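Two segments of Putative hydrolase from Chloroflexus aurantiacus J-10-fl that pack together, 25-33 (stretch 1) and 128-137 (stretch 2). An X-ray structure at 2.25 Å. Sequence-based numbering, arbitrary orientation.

Stretch 1, residues 25-33: QAALRLSQW
Stretch 2 128-137: GGLLGYLAQR

Both stretches are helical for most of their length, each helix continuing from earlier in the chain, and the two run in roughly the same direction at a signed crossing angle of -37°. Their axes approach to 6.9 Å, and the register is set by A27 and G132, whose CA atoms lie 3.7 Å apart. Stretch 1 leaves helical geometry at Q32, which has positive phi (54/44), and W33 (-58/-35) lies in a 3-10 segment. In stretch 2, Q136 (-98/8) and R137 (-126/-29) are non-helical.

Such close packing depends on small residues, and the two stretches bury 411 Å² in total. A27, S31, G128, G132 and A135 are buried, and the small alanine and serine side chains fit the narrow gap beside the glycines. A CB on G132 would point toward stretch 1 and lie 2.5 Å from A27 O and 2.9 Å from L30 CB; one on G128 would lie 2.9 Å from A26 CB. Without these atoms the backbones meet directly. A27 CA is 3.2 Å from G128 O and S31 CA is 3.4 Å from G132 O, both CA-H...O contacts, while A27 O reaches to 3.3 Å from G132 CA. G128 O also accepts the helical hydrogen bond from G132 N at 2.8 Å.

Around this backbone seam, A26 points its CB toward stretch 2, 4.0 Å from G129 N. A27 CB, directed sideways, meets L131 CD2 at 4.0 Å; L131 is t at chi1 and p at chi2. L30 (chi1 -148°, chi2 t) covers the more exposed flank, with CD1 3.3 Å from G129 O and CD2 4.3 Å from Y133 CB. S31, chi1 p, turns its OG back to L28 O in a 2.8 Å hydrogen bond, leaving CB 3.7 Å from A135 CB. At the C-terminal end, Q136 (chi1 24°, chi2 t, chi3 -70°) extends NE2 to L30 O, a weak hydrogen bond of 2.7 Å with a 118° angle.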

# COMPACT_ATOMS: atom_id res chain seq x y z
N GLN A 25 13.36 17.94 -10.25
CA GLN A 25 14.54 17.64 -11.05
C GLN A 25 15.40 16.57 -10.42
O GLN A 25 15.89 15.67 -11.10
CB GLN A 25 15.36 18.91 -11.26
CG GLN A 25 14.84 19.72 -12.40
CD GLN A 25 14.75 18.89 -13.68
OE1 GLN A 25 15.74 18.33 -14.15
NE2 GLN A 25 13.55 18.81 -14.25
N ALA A 26 15.59 16.68 -9.11
CA ALA A 26 16.38 15.71 -8.36
C ALA A 26 15.76 14.32 -8.46
O ALA A 26 16.48 13.33 -8.61
CB ALA A 26 16.47 16.14 -6.89
N ALA A 27 14.44 14.26 -8.36
CA ALA A 27 13.72 12.99 -8.45
C ALA A 27 13.86 12.38 -9.83
O ALA A 27 14.17 11.20 -9.96
CB ALA A 27 12.23 13.20 -8.12
N LEU A 28 13.61 13.19 -10.85
CA LEU A 28 13.72 12.73 -12.23
C LEU A 28 15.09 12.15 -12.56
O LEU A 28 15.19 11.13 -13.25
CB LEU A 28 13.42 13.88 -13.20
CG LEU A 28 11.93 14.23 -13.29
CD1 LEU A 28 11.74 15.54 -14.07
CD2 LEU A 28 11.20 13.08 -14.00
N ARG A 29 16.13 12.79 -12.05
CA ARG A 29 17.49 12.35 -12.30
C ARG A 29 17.92 11.13 -11.52
O ARG A 29 18.56 10.24 -12.08
CB ARG A 29 18.46 13.51 -12.09
CG ARG A 29 18.15 14.62 -13.05
CD ARG A 29 19.35 15.38 -13.51
NE ARG A 29 20.46 14.55 -13.98
CZ ARG A 29 20.38 13.60 -14.91
NH1 ARG A 29 19.23 13.32 -15.51
NH2 ARG A 29 21.48 12.96 -15.27
N LEU A 30 17.56 11.06 -10.25
CA LEU A 30 17.94 9.90 -9.45
C LEU A 30 17.13 8.67 -9.86
O LEU A 30 17.58 7.53 -9.68
CB LEU A 30 17.74 10.22 -7.97
CG LEU A 30 18.72 9.53 -7.00
CD1 LEU A 30 18.75 10.29 -5.69
CD2 LEU A 30 18.29 8.09 -6.76
N SER A 31 15.95 8.88 -10.43
CA SER A 31 15.12 7.75 -10.85
C SER A 31 15.75 6.98 -12.03
O SER A 31 15.46 5.81 -12.23
CB SER A 31 13.72 8.23 -11.25
OG SER A 31 13.74 8.89 -12.50
N GLN A 32 16.60 7.66 -12.80
CA GLN A 32 17.27 7.07 -13.95
C GLN A 32 16.23 6.45 -14.88
O GLN A 32 16.40 5.35 -15.39
CB GLN A 32 18.27 5.99 -13.50
CG GLN A 32 19.22 6.48 -12.42
CD GLN A 32 20.25 5.43 -11.99
OE1 GLN A 32 20.02 4.23 -12.11
NE2 GLN A 32 21.38 5.90 -11.47
N TRP A 33 15.15 7.19 -15.10
CA TRP A 33 14.06 6.68 -15.93
C TRP A 33 14.48 6.30 -17.33
O TRP A 33 13.96 5.33 -17.89
CB TRP A 33 12.90 7.68 -15.98
CG TRP A 33 13.24 8.99 -16.61
CD1 TRP A 33 13.73 10.11 -15.98
CD2 TRP A 33 13.11 9.33 -17.99
NE1 TRP A 33 13.91 11.11 -16.89
CE2 TRP A 33 13.54 10.67 -18.14
CE3 TRP A 33 12.66 8.64 -19.13
CZ2 TRP A 33 13.54 11.33 -19.38
CZ3 TRP A 33 12.67 9.30 -20.37
CH2 TRP A 33 13.10 10.63 -20.48
N GLY A 128 13.60 15.28 -3.09
CA GLY A 128 13.52 14.83 -4.46
C GLY A 128 14.38 13.60 -4.64
O GLY A 128 14.01 12.65 -5.32
N GLY A 129 15.54 13.61 -3.99
CA GLY A 129 16.44 12.47 -4.08
C GLY A 129 15.76 11.23 -3.56
O GLY A 129 15.78 10.18 -4.21
N LEU A 130 15.15 11.35 -2.39
CA LEU A 130 14.46 10.22 -1.79
C LEU A 130 13.32 9.74 -2.69
O LEU A 130 13.11 8.54 -2.84
CB LEU A 130 13.91 10.60 -0.41
CG LEU A 130 14.98 10.85 0.67
CD1 LEU A 130 14.32 11.42 1.92
CD2 LEU A 130 15.70 9.55 0.99
N LEU A 131 12.61 10.68 -3.30
CA LEU A 131 11.52 10.34 -4.19
C LEU A 131 12.02 9.65 -5.46
O LEU A 131 11.40 8.69 -5.94
CB LEU A 131 10.74 11.61 -4.54
CG LEU A 131 9.56 11.45 -5.49
CD1 LEU A 131 8.49 10.53 -4.86
CD2 LEU A 131 8.99 12.83 -5.78
N GLY A 132 13.14 10.12 -6.00
CA GLY A 132 13.71 9.51 -7.20
C GLY A 132 14.12 8.09 -6.86
O GLY A 132 14.04 7.18 -7.69
N TYR A 133 14.56 7.91 -5.62
CA TYR A 133 14.96 6.59 -5.18
C TYR A 133 13.73 5.69 -5.12
O TYR A 133 13.78 4.53 -5.54
CB TYR A 133 15.60 6.67 -3.79
CG TYR A 133 15.99 5.32 -3.27
CD1 TYR A 133 17.09 4.64 -3.81
CD2 TYR A 133 15.24 4.69 -2.29
CE1 TYR A 133 17.42 3.36 -3.38
CE2 TYR A 133 15.56 3.41 -1.85
CZ TYR A 133 16.65 2.75 -2.40
OH TYR A 133 16.97 1.47 -2.00
N LEU A 134 12.63 6.21 -4.58
CA LEU A 134 11.38 5.47 -4.48
C LEU A 134 10.92 5.05 -5.88
O LEU A 134 10.41 3.95 -6.05
CB LEU A 134 10.30 6.32 -3.81
CG LEU A 134 10.41 6.48 -2.29
CD1 LEU A 134 9.33 7.43 -1.81
CD2 LEU A 134 10.28 5.11 -1.59
N ALA A 135 11.13 5.92 -6.86
CA ALA A 135 10.73 5.64 -8.24
C ALA A 135 11.37 4.39 -8.86
O ALA A 135 10.82 3.81 -9.80
CB ALA A 135 11.00 6.86 -9.12
N GLN A 136 12.51 3.96 -8.35
CA GLN A 136 13.14 2.76 -8.91
C GLN A 136 12.84 1.52 -8.10
O GLN A 136 13.39 0.45 -8.36
CB GLN A 136 14.65 2.93 -9.01
CG GLN A 136 15.27 3.92 -8.09
CD GLN A 136 16.77 3.94 -8.23
OE1 GLN A 136 17.46 2.99 -7.83
NE2 GLN A 136 17.30 5.02 -8.80
N ARG A 137 11.95 1.66 -7.14
CA ARG A 137 11.61 0.54 -6.30
C ARG A 137 10.11 0.26 -6.24
O ARG A 137 9.70 -0.89 -6.07
CB ARG A 137 12.19 0.78 -4.91
CG ARG A 137 13.70 1.03 -4.96
CD ARG A 137 14.33 0.66 -3.66
NE ARG A 137 13.68 -0.54 -3.15
CZ ARG A 137 13.86 -1.05 -1.93
NH1 ARG A 137 14.69 -0.47 -1.07
NH2 ARG A 137 13.19 -2.14 -1.57